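PDB 3HAZ: proline dehydrogenase from Bradyrhizobium japonicum USDA 110, which probably oxidises proline to glutamate in two steps, with an FAD-dependent proline dehydrogenase and an NAD-dependent 1-pyrroline-5-carboxylate dehydrogenase in one chain. Local coordinates for residues K239-H244 and D280-D285; I250-V255 and L287-D292; F194-E199 and A444-H449; A213-I218 and L264-R269. All coordinates share one frame; numbering follows the deposited sequence.

Contact 1. Residues K239-H244 and D280-D285; sequences KLSALH and DAEEAD. With FAD (flavin-adenine dinucleotide), chain C; SO4 (sulfate ion), chain K.
Two charged side chains of 280-285 reach 239-244, one through a salt bridge and one through hydrogen bonds to neutral donors of S241. In the salt bridge, K239 NZ lies 2.8 Å from D280 OD2 and meets its anti lone pair. The lysine chain is extended until its last torsion, chi4 56°, which turns NZ toward the aspartate. D280 OD1 pairs with R341, so the carboxylate sits between two cations, which would probably keep it ionised. A weak bond also runs from K239 NZ to a sulfate ion.

Both segments follow adjacent parallel strands, 235-238 and 276-279, at their C-terminal ends. This is where a TIM-barrel enzyme holds its active site, and the flavin lies here. The backbone of A281 pairs with the flavin ring: its N donates to FAD O4 at 2.9 Å, and its O accepts from FAD N3 at 2.6 Å. D280 CB also packs against FAD O4, 3.2 Å away.

The hydrogen bonds centre on E282. E282 OE1 accepts from S241 OG at 2.7 Å, and E282 OE2 from S241 N at 3.2 Å, each on its syn lone pair. The N-H bond is fairly straight, 161°. A water bridges L240 N, the D280 carbonyl and E282 OE2. An alanine at E282 would remove both carboxylate oxygens and would probably leave the S241 N-H and the bridging water short of acceptors.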
# COMPACT_ATOMS: atom_id res chain seq x y z
N LYS A 239 -24.42 -49.89 0.18
CA LYS A 239 -23.09 -49.41 0.55
C LYS A 239 -22.25 -50.50 1.21
O LYS A 239 -22.65 -51.09 2.21
CB LYS A 239 -23.19 -48.21 1.50
CG LYS A 239 -23.43 -46.88 0.82
CD LYS A 239 -23.51 -45.76 1.84
CE LYS A 239 -23.67 -44.40 1.17
NZ LYS A 239 -24.86 -44.37 0.28
N LEU A 240 -21.07 -50.76 0.65
CA LEU A 240 -20.19 -51.78 1.21
C LEU A 240 -19.86 -51.50 2.68
O LEU A 240 -19.75 -52.44 3.46
CB LEU A 240 -18.90 -51.91 0.40
CG LEU A 240 -19.15 -52.24 -1.07
CD1 LEU A 240 -17.86 -52.33 -1.87
CD2 LEU A 240 -19.95 -53.53 -1.18
N SER A 241 -19.72 -50.23 3.07
CA SER A 241 -19.35 -49.93 4.45
C SER A 241 -20.46 -50.32 5.42
O SER A 241 -20.22 -50.52 6.61
CB SER A 241 -18.96 -48.45 4.63
OG SER A 241 -20.09 -47.59 4.57
N ALA A 242 -21.69 -50.41 4.92
CA ALA A 242 -22.81 -50.84 5.75
C ALA A 242 -22.77 -52.34 6.03
O ALA A 242 -23.31 -52.82 7.03
CB ALA A 242 -24.14 -50.47 5.08
N LEU A 243 -22.10 -53.08 5.15
CA LEU A 243 -22.10 -54.55 5.20
C LEU A 243 -20.88 -55.16 5.89
O LEU A 243 -20.80 -56.38 6.04
CB LEU A 243 -22.22 -55.12 3.79
CG LEU A 243 -23.57 -54.83 3.13
CD1 LEU A 243 -23.48 -55.06 1.64
CD2 LEU A 243 -24.66 -55.68 3.77
N HIS A 244 -19.94 -54.32 6.29
CA HIS A 244 -18.74 -54.78 6.99
C HIS A 244 -18.23 -53.70 7.95
O HIS A 244 -18.16 -52.53 7.58
CB HIS A 244 -17.65 -55.16 5.98
CG HIS A 244 -16.58 -56.03 6.56
ND1 HIS A 244 -15.57 -55.53 7.35
CD2 HIS A 244 -16.38 -57.37 6.48
CE1 HIS A 244 -14.78 -56.53 7.73
NE2 HIS A 244 -15.25 -57.65 7.21
N ASP A 280 -23.02 -48.36 -4.20
CA ASP A 280 -22.66 -46.94 -4.13
C ASP A 280 -21.15 -46.76 -4.07
O ASP A 280 -20.42 -47.68 -3.67
CB ASP A 280 -23.30 -46.28 -2.90
CG ASP A 280 -24.80 -46.07 -3.05
OD1 ASP A 280 -25.33 -46.19 -4.18
OD2 ASP A 280 -25.45 -45.76 -2.03
N ALA A 281 -20.69 -45.58 -4.47
CA ALA A 281 -19.28 -45.24 -4.35
C ALA A 281 -19.10 -44.35 -3.12
O ALA A 281 -19.88 -43.43 -2.89
CB ALA A 281 -18.80 -44.53 -5.59
N GLU A 282 -18.07 -44.64 -2.33
CA GLU A 282 -17.84 -43.92 -1.08
C GLU A 282 -16.51 -43.16 -1.12
O GLU A 282 -16.15 -42.60 -2.16
CB GLU A 282 -17.96 -44.88 0.11
CG GLU A 282 -19.31 -45.61 0.10
CD GLU A 282 -19.55 -46.52 1.29
OE1 GLU A 282 -19.83 -46.00 2.40
OE2 GLU A 282 -19.49 -47.75 1.12
N GLU A 283 -15.77 -43.14 -0.01
CA GLU A 283 -14.55 -42.33 0.04
C GLU A 283 -13.47 -42.86 -0.91
O GLU A 283 -13.45 -44.05 -1.25
CB GLU A 283 -14.00 -42.25 1.46
CG GLU A 283 -14.96 -41.67 2.48
CD GLU A 283 -15.95 -42.69 3.03
OE1 GLU A 283 -16.00 -43.83 2.52
OE2 GLU A 283 -16.68 -42.36 3.98
N ALA A 284 -12.57 -41.98 -1.31
CA ALA A 284 -11.51 -42.33 -2.24
C ALA A 284 -10.59 -43.43 -1.72
O ALA A 284 -10.09 -44.24 -2.50
CB ALA A 284 -10.69 -41.09 -2.61
N ASP A 285 -10.37 -43.47 -0.41
CA ASP A 285 -9.47 -44.48 0.15
C ASP A 285 -10.11 -45.87 0.16
O ASP A 285 -9.44 -46.86 0.46
CB ASP A 285 -8.91 -44.07 1.52
CG ASP A 285 -9.97 -44.01 2.61
OD1 ASP A 285 -11.14 -44.33 2.34
OD2 ASP A 285 -9.61 -43.63 3.75
PA FAD C . -23.69 -29.80 -9.27
O1A FAD C . -24.14 -28.46 -8.45
O2A FAD C . -23.57 -29.57 -10.71
O5B FAD C . -22.25 -30.30 -8.72
C5B FAD C . -22.10 -30.46 -7.34
C4B FAD C . -20.79 -31.21 -7.04
O4B FAD C . -19.53 -30.86 -7.84
C3B FAD C . -20.43 -31.90 -5.87
O3B FAD C . -21.39 -32.75 -5.27
C2B FAD C . -19.02 -32.35 -6.12
O2B FAD C . -18.83 -33.71 -6.47
C1B FAD C . -18.45 -31.36 -7.07
N9A FAD C . -17.75 -30.21 -6.53
C8A FAD C . -18.26 -29.18 -5.74
N7A FAD C . -17.25 -28.30 -5.50
C5A FAD C . -16.09 -28.79 -6.16
C6A FAD C . -14.69 -28.26 -6.27
N6A FAD C . -14.30 -27.02 -5.60
N1A FAD C . -13.78 -28.92 -6.96
C2A FAD C . -14.13 -30.12 -7.62
N3A FAD C . -15.48 -30.62 -7.52
C4A FAD C . -16.42 -29.93 -6.79
N1 FAD C . -22.04 -39.57 -4.94
C2 FAD C . -21.08 -40.44 -4.46
O2 FAD C . -19.86 -39.95 -4.05
N3 FAD C . -21.39 -41.84 -4.35
C4 FAD C . -22.62 -42.31 -4.72
O4 FAD C . -22.89 -43.68 -4.68
C4X FAD C . -23.61 -41.40 -5.22
N5 FAD C . -24.96 -41.90 -5.64
C5X FAD C . -25.93 -40.99 -6.13
C6 FAD C . -27.25 -41.48 -6.53
C7 FAD C . -28.22 -40.57 -7.02
C7M FAD C . -29.59 -41.09 -7.41
C8 FAD C . -27.89 -39.13 -7.13
C8M FAD C . -28.92 -38.11 -7.66
C9 FAD C . -26.62 -38.66 -6.75
C9A FAD C . -25.62 -39.60 -6.23
N10 FAD C . -24.29 -39.12 -5.82
C10 FAD C . -23.31 -40.06 -5.33
C1' FAD C . -23.85 -37.72 -6.07
C2' FAD C . -24.07 -36.71 -4.91
O2' FAD C . -24.99 -37.25 -3.97
C3' FAD C . -24.53 -35.37 -5.49
O3' FAD C . -25.91 -35.44 -5.85
C4' FAD C . -23.70 -34.93 -6.75
O4' FAD C . -22.32 -35.02 -6.67
C5' FAD C . -24.16 -33.55 -7.30
O5' FAD C . -23.86 -33.37 -8.67
P FAD C . -24.88 -32.41 -9.56
O1P FAD C . -24.42 -32.46 -11.17
O2P FAD C . -26.27 -32.85 -9.37
O3P FAD C . -24.81 -30.92 -8.90
S SO4 K . -25.14 -40.61 -1.69
O1 SO4 K . -25.79 -40.28 -2.96
O2 SO4 K . -24.37 -39.46 -1.25
O3 SO4 K . -26.16 -40.93 -0.69
O4 SO4 K . -24.27 -41.77 -1.88
O HOH W 1 -19.55 -48.77 -1.18

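Contact 2. Residues I250-V255 and L287-D292; sequences ISRARV and LELSLD
This is a salt-bridged contact between two helices of the proline dehydrogenase barrel, the first turn of helix 252-272 and the first two turns of helix 287-298. R252 carries it. Its CG is anti to the backbone N, chi1 165°, and the chain bends at chi3, -84°. The guanidinium is thereby laid against the second helix. It grips D292 side-on, with both nitrogens on one oxygen: R252 NE is 2.9 Å and NH2 3.0 Å from D292 OD2. That oxygen lies near the guanidinium plane, but the carboxylate is turned 72° from it. NE uses the anti lone pair, while NH2 comes from above the carboxylate plane.

Beside the ion pair, L289 CD1 sits over one guanidinium face, 3.8 Å from R252 CZ and offset toward the rim. L289 CD1 also meets V255 CG1 at 4.2 Å, so the contact turns apolar one helical turn further on. A water links R252 NH2 to E288 OE1, which also accepts from the backbone N of R524. An alanine at R252 would lose both bonds to D292 and the flat surface under L289, and would probably loosen the hold between the two helices.

Further out, R524 NH1 pairs with D292 OD2, giving that oxygen a second arginine. On another side of helix 287-298, L287 and L291 pack on helix 320-333, while H244 from the loop after helix 240-243 rests on V255.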
# COMPACT_ATOMS: atom_id res chain seq x y z
N ILE A 250 -6.45 -51.89 5.19
CA ILE A 250 -5.60 -52.73 6.04
C ILE A 250 -6.31 -54.01 6.49
O ILE A 250 -5.65 -54.97 6.90
CB ILE A 250 -5.03 -51.97 7.26
CG1 ILE A 250 -6.14 -51.54 8.21
CG2 ILE A 250 -4.16 -50.79 6.81
CD1 ILE A 250 -5.64 -50.98 9.52
N SER A 251 -7.63 -54.02 6.42
CA SER A 251 -8.38 -55.24 6.74
C SER A 251 -8.84 -55.97 5.47
O SER A 251 -9.78 -56.76 5.51
CB SER A 251 -9.58 -54.91 7.63
OG SER A 251 -9.15 -54.40 8.89
N ARG A 252 -8.16 -55.71 4.36
CA ARG A 252 -8.57 -56.30 3.08
C ARG A 252 -8.72 -57.82 3.14
O ARG A 252 -9.67 -58.38 2.57
CB ARG A 252 -7.60 -55.90 1.96
CG ARG A 252 -7.75 -56.76 0.70
CD ARG A 252 -6.83 -56.28 -0.42
NE ARG A 252 -7.41 -55.18 -1.19
CZ ARG A 252 -7.15 -53.89 -0.98
NH1 ARG A 252 -6.32 -53.53 -0.02
NH2 ARG A 252 -7.72 -52.96 -1.74
N ALA A 253 -7.81 -58.50 3.83
CA ALA A 253 -7.86 -59.96 3.87
C ALA A 253 -9.19 -60.47 4.42
O ALA A 253 -9.84 -61.31 3.80
CB ALA A 253 -6.69 -60.54 4.66
N ARG A 254 -9.61 -59.97 5.58
CA ARG A 254 -10.87 -60.43 6.16
C ARG A 254 -12.08 -59.93 5.38
O ARG A 254 -13.10 -60.62 5.31
CB ARG A 254 -10.97 -60.05 7.64
CG ARG A 254 -11.15 -58.56 7.89
CD ARG A 254 -11.44 -58.29 9.35
NE ARG A 254 -12.80 -58.69 9.71
CZ ARG A 254 -13.46 -58.22 10.76
NH1 ARG A 254 -14.70 -58.63 11.01
NH2 ARG A 254 -12.89 -57.33 11.56
N VAL A 255 -11.98 -58.73 4.80
CA VAL A 255 -13.05 -58.17 3.99
C VAL A 255 -13.40 -59.06 2.78
O VAL A 255 -14.56 -59.34 2.53
CB VAL A 255 -12.73 -56.73 3.50
CG1 VAL A 255 -13.74 -56.25 2.45
CG2 VAL A 255 -12.71 -55.77 4.69
N LEU A 287 -11.92 -46.83 -2.70
CA LEU A 287 -12.18 -47.14 -4.11
C LEU A 287 -11.61 -48.51 -4.53
O LEU A 287 -12.33 -49.36 -5.05
CB LEU A 287 -11.61 -46.05 -5.02
CG LEU A 287 -11.84 -46.31 -6.51
CD1 LEU A 287 -13.30 -46.58 -6.80
CD2 LEU A 287 -11.32 -45.16 -7.36
N GLU A 288 -10.32 -48.69 -4.33
CA GLU A 288 -9.64 -49.92 -4.72
C GLU A 288 -10.23 -51.15 -4.05
O GLU A 288 -10.44 -52.18 -4.69
CB GLU A 288 -8.15 -49.83 -4.39
CG GLU A 288 -7.37 -48.86 -5.25
CD GLU A 288 -5.87 -48.96 -5.01
OE1 GLU A 288 -5.46 -49.77 -4.15
OE2 GLU A 288 -5.11 -48.22 -5.68
N LEU A 289 -10.48 -51.05 -2.75
CA LEU A 289 -11.04 -52.16 -1.99
C LEU A 289 -12.44 -52.49 -2.51
O LEU A 289 -12.79 -53.65 -2.67
CB LEU A 289 -11.08 -51.83 -0.50
CG LEU A 289 -11.59 -52.94 0.42
CD1 LEU A 289 -10.73 -54.20 0.30
CD2 LEU A 289 -11.65 -52.45 1.86
N SER A 290 -13.22 -51.46 -2.79
CA SER A 290 -14.58 -51.67 -3.27
C SER A 290 -14.59 -52.41 -4.61
O SER A 290 -15.40 -53.31 -4.84
CB SER A 290 -15.33 -50.34 -3.39
OG SER A 290 -14.92 -49.64 -4.56
N LEU A 291 -13.69 -52.01 -5.51
CA LEU A 291 -13.58 -52.67 -6.81
C LEU A 291 -13.15 -54.13 -6.67
O LEU A 291 -13.59 -54.99 -7.43
CB LEU A 291 -12.63 -51.88 -7.73
CG LEU A 291 -13.15 -50.50 -8.16
CD1 LEU A 291 -12.12 -49.72 -8.97
CD2 LEU A 291 -14.44 -50.63 -8.96
N ASP A 292 -12.29 -54.42 -5.69
CA ASP A 292 -11.88 -55.80 -5.41
C ASP A 292 -13.10 -56.62 -4.99
O ASP A 292 -13.30 -57.73 -5.47
CB ASP A 292 -10.87 -55.84 -4.27
CG ASP A 292 -9.51 -55.31 -4.67
OD1 ASP A 292 -9.21 -55.25 -5.89
OD2 ASP A 292 -8.74 -54.94 -3.76
O HOH W 2 -6.31 -50.33 -1.63

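Contact 3. Residues F194-E199 and A444-H449; sequences FDMLGE and APVGSH
Strands 193-196 and 440-448, the first and last of the proline dehydrogenase TIM barrel, run parallel here and close the sheet. Their short segments meet at 46°. F194 pairs with A444, D195 with P445 and M196 with V446, and the side chains alternate between two faces.

V446 is central on the face it shares with F194 and M196. Its CG2, anti to the carbonyl carbon, points over one face of the F194 ring. This is a CH-pi contact, with V446 CG2 4.0 Å from the F194 ring centroid and 21° off the normal. The two side chains cross obliquely. M196 instead lies alongside V446, pointing the same way. The bend at chi2 brings M196 SD to 4.1 Å from V446 CB, and that at chi3 turns CE toward V446 O. Helix 204-223 covers this face, with A217 touching both F194 and M196.

D195 and P445 point to the other face. D195 CG is anti to the backbone N, and OD2 bonds to Y455 OH of helix 452-463. The same helix packs on P445. This side faces the flavin, whose nearest atom is about 6 Å from the D195 side chain.

Beyond the paired strands, L197 folds back over the partner chain. L197 CD1 meets P445 CB at 3.8 Å, and CD2 reaches G447 CA. L197 CB also lies close to G447 CA.

Three backbone hydrogen bonds join the strands: D195 N to A444 O, V446 N to D195 O and L197 N to V446 O. In each, the donor sits about 40° out of the carbonyl plane.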
# COMPACT_ATOMS: atom_id res chain seq x y z
N PHE A 194 -34.85 -47.39 -4.35
CA PHE A 194 -34.54 -47.18 -2.94
C PHE A 194 -33.09 -46.80 -2.75
O PHE A 194 -32.18 -47.58 -3.06
CB PHE A 194 -34.83 -48.45 -2.13
CG PHE A 194 -36.30 -48.78 -1.97
CD1 PHE A 194 -37.28 -48.09 -2.68
CD2 PHE A 194 -36.70 -49.82 -1.14
CE1 PHE A 194 -38.63 -48.41 -2.54
CE2 PHE A 194 -38.05 -50.16 -1.00
CZ PHE A 194 -39.01 -49.44 -1.70
N ASP A 195 -32.87 -45.61 -2.22
CA ASP A 195 -31.57 -45.20 -1.73
C ASP A 195 -31.56 -45.50 -0.23
O ASP A 195 -32.07 -44.72 0.57
CB ASP A 195 -31.34 -43.71 -2.00
CG ASP A 195 -29.98 -43.23 -1.54
OD1 ASP A 195 -29.06 -44.06 -1.36
OD2 ASP A 195 -29.82 -42.00 -1.36
N MET A 196 -31.03 -46.65 0.14
CA MET A 196 -31.08 -47.10 1.53
C MET A 196 -30.19 -46.24 2.44
O MET A 196 -29.03 -45.96 2.12
CB MET A 196 -30.71 -48.58 1.62
CG MET A 196 -31.48 -49.47 0.64
SD MET A 196 -33.26 -49.58 0.99
CE MET A 196 -33.19 -50.04 2.72
N LEU A 197 -30.73 -45.85 3.58
CA LEU A 197 -30.01 -44.97 4.51
C LEU A 197 -28.66 -45.49 5.03
O LEU A 197 -27.73 -44.71 5.25
CB LEU A 197 -30.91 -44.64 5.70
CG LEU A 197 -31.67 -43.32 5.63
CD1 LEU A 197 -32.16 -43.05 4.23
CD2 LEU A 197 -32.83 -43.32 6.63
N GLY A 198 -28.56 -46.79 5.24
CA GLY A 198 -27.42 -47.34 5.96
C GLY A 198 -26.03 -47.05 5.42
O GLY A 198 -25.81 -47.05 4.20
N GLU A 199 -25.09 -46.81 6.33
CA GLU A 199 -23.68 -46.69 5.98
C GLU A 199 -22.79 -46.97 7.20
O GLU A 199 -23.23 -46.85 8.35
CB GLU A 199 -23.37 -45.29 5.45
CG GLU A 199 -23.18 -44.25 6.53
CD GLU A 199 -22.75 -42.90 5.99
OE1 GLU A 199 -23.13 -42.56 4.85
OE2 GLU A 199 -22.02 -42.17 6.70
N ALA A 444 -35.81 -42.82 -3.69
CA ALA A 444 -36.29 -42.32 -2.41
C ALA A 444 -35.37 -42.80 -1.29
O ALA A 444 -34.96 -43.97 -1.27
CB ALA A 444 -37.73 -42.80 -2.15
N PRO A 445 -35.01 -41.90 -0.37
CA PRO A 445 -34.24 -42.35 0.79
C PRO A 445 -35.13 -43.23 1.65
O PRO A 445 -36.25 -42.81 1.98
CB PRO A 445 -33.90 -41.04 1.52
CG PRO A 445 -34.10 -39.96 0.48
CD PRO A 445 -35.23 -40.45 -0.36
N VAL A 446 -34.65 -44.42 1.99
CA VAL A 446 -35.46 -45.38 2.73
C VAL A 446 -34.65 -45.97 3.87
O VAL A 446 -33.58 -46.52 3.64
CB VAL A 446 -35.90 -46.57 1.83
CG1 VAL A 446 -36.69 -47.60 2.66
CG2 VAL A 446 -36.71 -46.08 0.63
N GLY A 447 -35.16 -45.86 5.10
CA GLY A 447 -34.53 -46.54 6.22
C GLY A 447 -35.06 -46.23 7.61
O GLY A 447 -36.11 -45.63 7.79
N SER A 448 -34.29 -46.65 8.61
CA SER A 448 -34.63 -46.44 10.02
C SER A 448 -34.15 -45.10 10.56
O SER A 448 -33.17 -44.53 10.07
CB SER A 448 -34.03 -47.57 10.87
OG SER A 448 -34.57 -48.81 10.46
N HIS A 449 -34.84 -44.60 11.59
CA HIS A 449 -34.45 -43.36 12.25
C HIS A 449 -32.98 -43.36 12.73
O HIS A 449 -32.32 -42.33 12.72
CB HIS A 449 -35.36 -43.06 13.45
CG HIS A 449 -36.77 -42.72 13.08
ND1 HIS A 449 -37.86 -43.22 13.76
CD2 HIS A 449 -37.26 -41.93 12.10
CE1 HIS A 449 -38.97 -42.75 13.21
NE2 HIS A 449 -38.63 -41.96 12.20

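Contact 4. Residues A213-I218 and L264-R269; sequences AYASAI and LDLAQR
L266 is the hub where 213-218 of helix 204-223 meets 264-269 of helix 252-272. L266 CD1 touches Y214 CD2 at 3.5 Å, coming at the ring obliquely, and the two side chains cross at about a right angle. The other methyl, L266 CD2, lies 3.7 Å from A215 N, against the backbone of the first helix. The small A215 lets that methyl come close. L266 CG is anti to the carbonyl carbon, chi1 -69°, which turns the fork toward the groove beside Y214.

I218 enters one turn later. I218 CD1 rests 3.5 Å from L266 O, and I218 CG2 meets R269 O at the same distance, so this side chain packs on carbonyls of the facing helix. R269 closes the exposed side. Its chain is extended to NE, and one face of the guanidinium lies over A215 CB, with R269 NH1 3.9 Å from that carbon.

Two polar partners hold the guanidinium. R269 NE makes a salt bridge to D265 OD1 at 2.9 Å, one turn back on the same helix. R269 NH1 reaches a water, which donates to A215 O at 2.6 Å and so bridges the helices.

The two short segments run 8° from parallel, their axes 9.8 Å apart at closest, as neighbouring outer helices of a TIM barrel do. Y214 is set from the inner side: its OH is hydrogen-bonded to K239 N, while its side chain touches M196 and V238.

Apolar packing lies toward the barrel strands, and direct charge pairing stays within one helix. Polar linkage between the helices passes through the water beside R269.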
# COMPACT_ATOMS: atom_id res chain seq x y z
N ALA A 213 -31.96 -55.48 6.38
CA ALA A 213 -32.75 -54.38 5.83
C ALA A 213 -32.74 -54.37 4.30
O ALA A 213 -33.80 -54.22 3.66
CB ALA A 213 -32.27 -53.03 6.38
N TYR A 214 -31.56 -54.53 3.70
CA TYR A 214 -31.47 -54.62 2.25
C TYR A 214 -32.29 -55.80 1.74
O TYR A 214 -33.04 -55.67 0.77
CB TYR A 214 -30.02 -54.83 1.79
CG TYR A 214 -29.08 -53.65 1.97
CD1 TYR A 214 -29.47 -52.36 1.60
CD2 TYR A 214 -27.79 -53.84 2.46
CE1 TYR A 214 -28.59 -51.28 1.76
CE2 TYR A 214 -26.91 -52.77 2.61
CZ TYR A 214 -27.31 -51.50 2.26
OH TYR A 214 -26.43 -50.45 2.41
N ALA A 215 -32.12 -56.95 2.38
CA ALA A 215 -32.82 -58.17 1.99
C ALA A 215 -34.32 -57.92 2.03
O ALA A 215 -35.03 -58.26 1.10
CB ALA A 215 -32.45 -59.33 2.91
N SER A 216 -34.78 -57.31 3.12
CA SER A 216 -36.20 -56.96 3.26
C SER A 216 -36.65 -55.96 2.19
O SER A 216 -37.76 -56.07 1.67
CB SER A 216 -36.49 -56.40 4.66
OG SER A 216 -36.36 -57.40 5.66
N ALA A 217 -35.79 -54.99 1.87
CA ALA A 217 -36.15 -53.97 0.88
C ALA A 217 -36.30 -54.58 -0.51
O ALA A 217 -37.23 -54.26 -1.26
CB ALA A 217 -35.09 -52.83 0.86
N ILE A 218 -35.37 -55.47 -0.85
CA ILE A 218 -35.40 -56.19 -2.11
C ILE A 218 -36.71 -56.98 -2.28
O ILE A 218 -37.30 -56.97 -3.36
CB ILE A 218 -34.16 -57.10 -2.24
CG1 ILE A 218 -32.93 -56.25 -2.53
CG2 ILE A 218 -34.37 -58.15 -3.33
CD1 ILE A 218 -31.60 -57.01 -2.38
N LEU A 264 -22.91 -60.99 -2.36
CA LEU A 264 -23.40 -61.97 -3.33
C LEU A 264 -24.83 -62.40 -3.01
O LEU A 264 -25.68 -62.46 -3.89
CB LEU A 264 -22.47 -63.19 -3.38
CG LEU A 264 -22.90 -64.29 -4.34
CD1 LEU A 264 -23.15 -63.73 -5.73
CD2 LEU A 264 -21.88 -65.42 -4.39
N ASP A 265 -25.08 -62.71 -1.74
CA ASP A 265 -26.41 -63.11 -1.28
C ASP A 265 -27.44 -62.04 -1.65
O ASP A 265 -28.51 -62.35 -2.18
CB ASP A 265 -26.39 -63.35 0.23
CG ASP A 265 -27.69 -63.97 0.75
OD1 ASP A 265 -28.71 -63.96 0.04
OD2 ASP A 265 -27.68 -64.46 1.89
N LEU A 266 -27.11 -60.79 -1.37
CA LEU A 266 -28.02 -59.69 -1.70
C LEU A 266 -28.23 -59.54 -3.22
O LEU A 266 -29.35 -59.33 -3.67
CB LEU A 266 -27.54 -58.38 -1.08
CG LEU A 266 -27.61 -58.26 0.45
CD1 LEU A 266 -27.05 -56.91 0.92
CD2 LEU A 266 -29.03 -58.46 0.98
N ALA A 267 -27.16 -59.65 -4.00
CA ALA A 267 -27.25 -59.58 -5.46
C ALA A 267 -28.15 -60.69 -6.02
O ALA A 267 -28.94 -60.46 -6.94
CB ALA A 267 -25.86 -59.66 -6.09
N GLN A 268 -28.02 -61.89 -5.47
CA GLN A 268 -28.83 -63.02 -5.88
C GLN A 268 -30.31 -62.76 -5.60
O GLN A 268 -31.17 -63.10 -6.41
CB GLN A 268 -28.37 -64.29 -5.17
CG GLN A 268 -26.93 -64.73 -5.49
CD GLN A 268 -26.50 -65.95 -4.69
OE1 GLN A 268 -27.11 -66.27 -3.66
NE2 GLN A 268 -25.47 -66.64 -5.16
N ARG A 269 -30.59 -62.15 -4.46
CA ARG A 269 -31.97 -61.84 -4.09
C ARG A 269 -32.55 -60.80 -5.03
O ARG A 269 -33.73 -60.86 -5.37
CB ARG A 269 -32.03 -61.35 -2.65
CG ARG A 269 -31.88 -62.46 -1.61
CD ARG A 269 -31.42 -61.89 -0.28
NE ARG A 269 -31.31 -62.91 0.75
CZ ARG A 269 -32.32 -63.30 1.52
NH1 ARG A 269 -33.52 -62.75 1.38
NH2 ARG A 269 -32.13 -64.24 2.43
O HOH W 3 -34.39 -60.41 -0.26

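Overall arrangement
All four contacts belong to the proline dehydrogenase barrel. Contact 3 is buried strand pairing, made of backbone bonds and apolar side chains. Contact 1 is also buried, but lies beside the flavin and is mostly charged and polar. Contacts 2 and 4 are in the helical layer, each with an arginine at a partly exposed edge. Both use helix 252-272, one at its start and one further along, about 21 Å apart between centres. Contacts 1, 3 and 4 meet round Y214. Contact 1 meets contact 2 through H244 and through L240, whose CD1 packs on S290 CB. Contacts 2 and 3 do not touch.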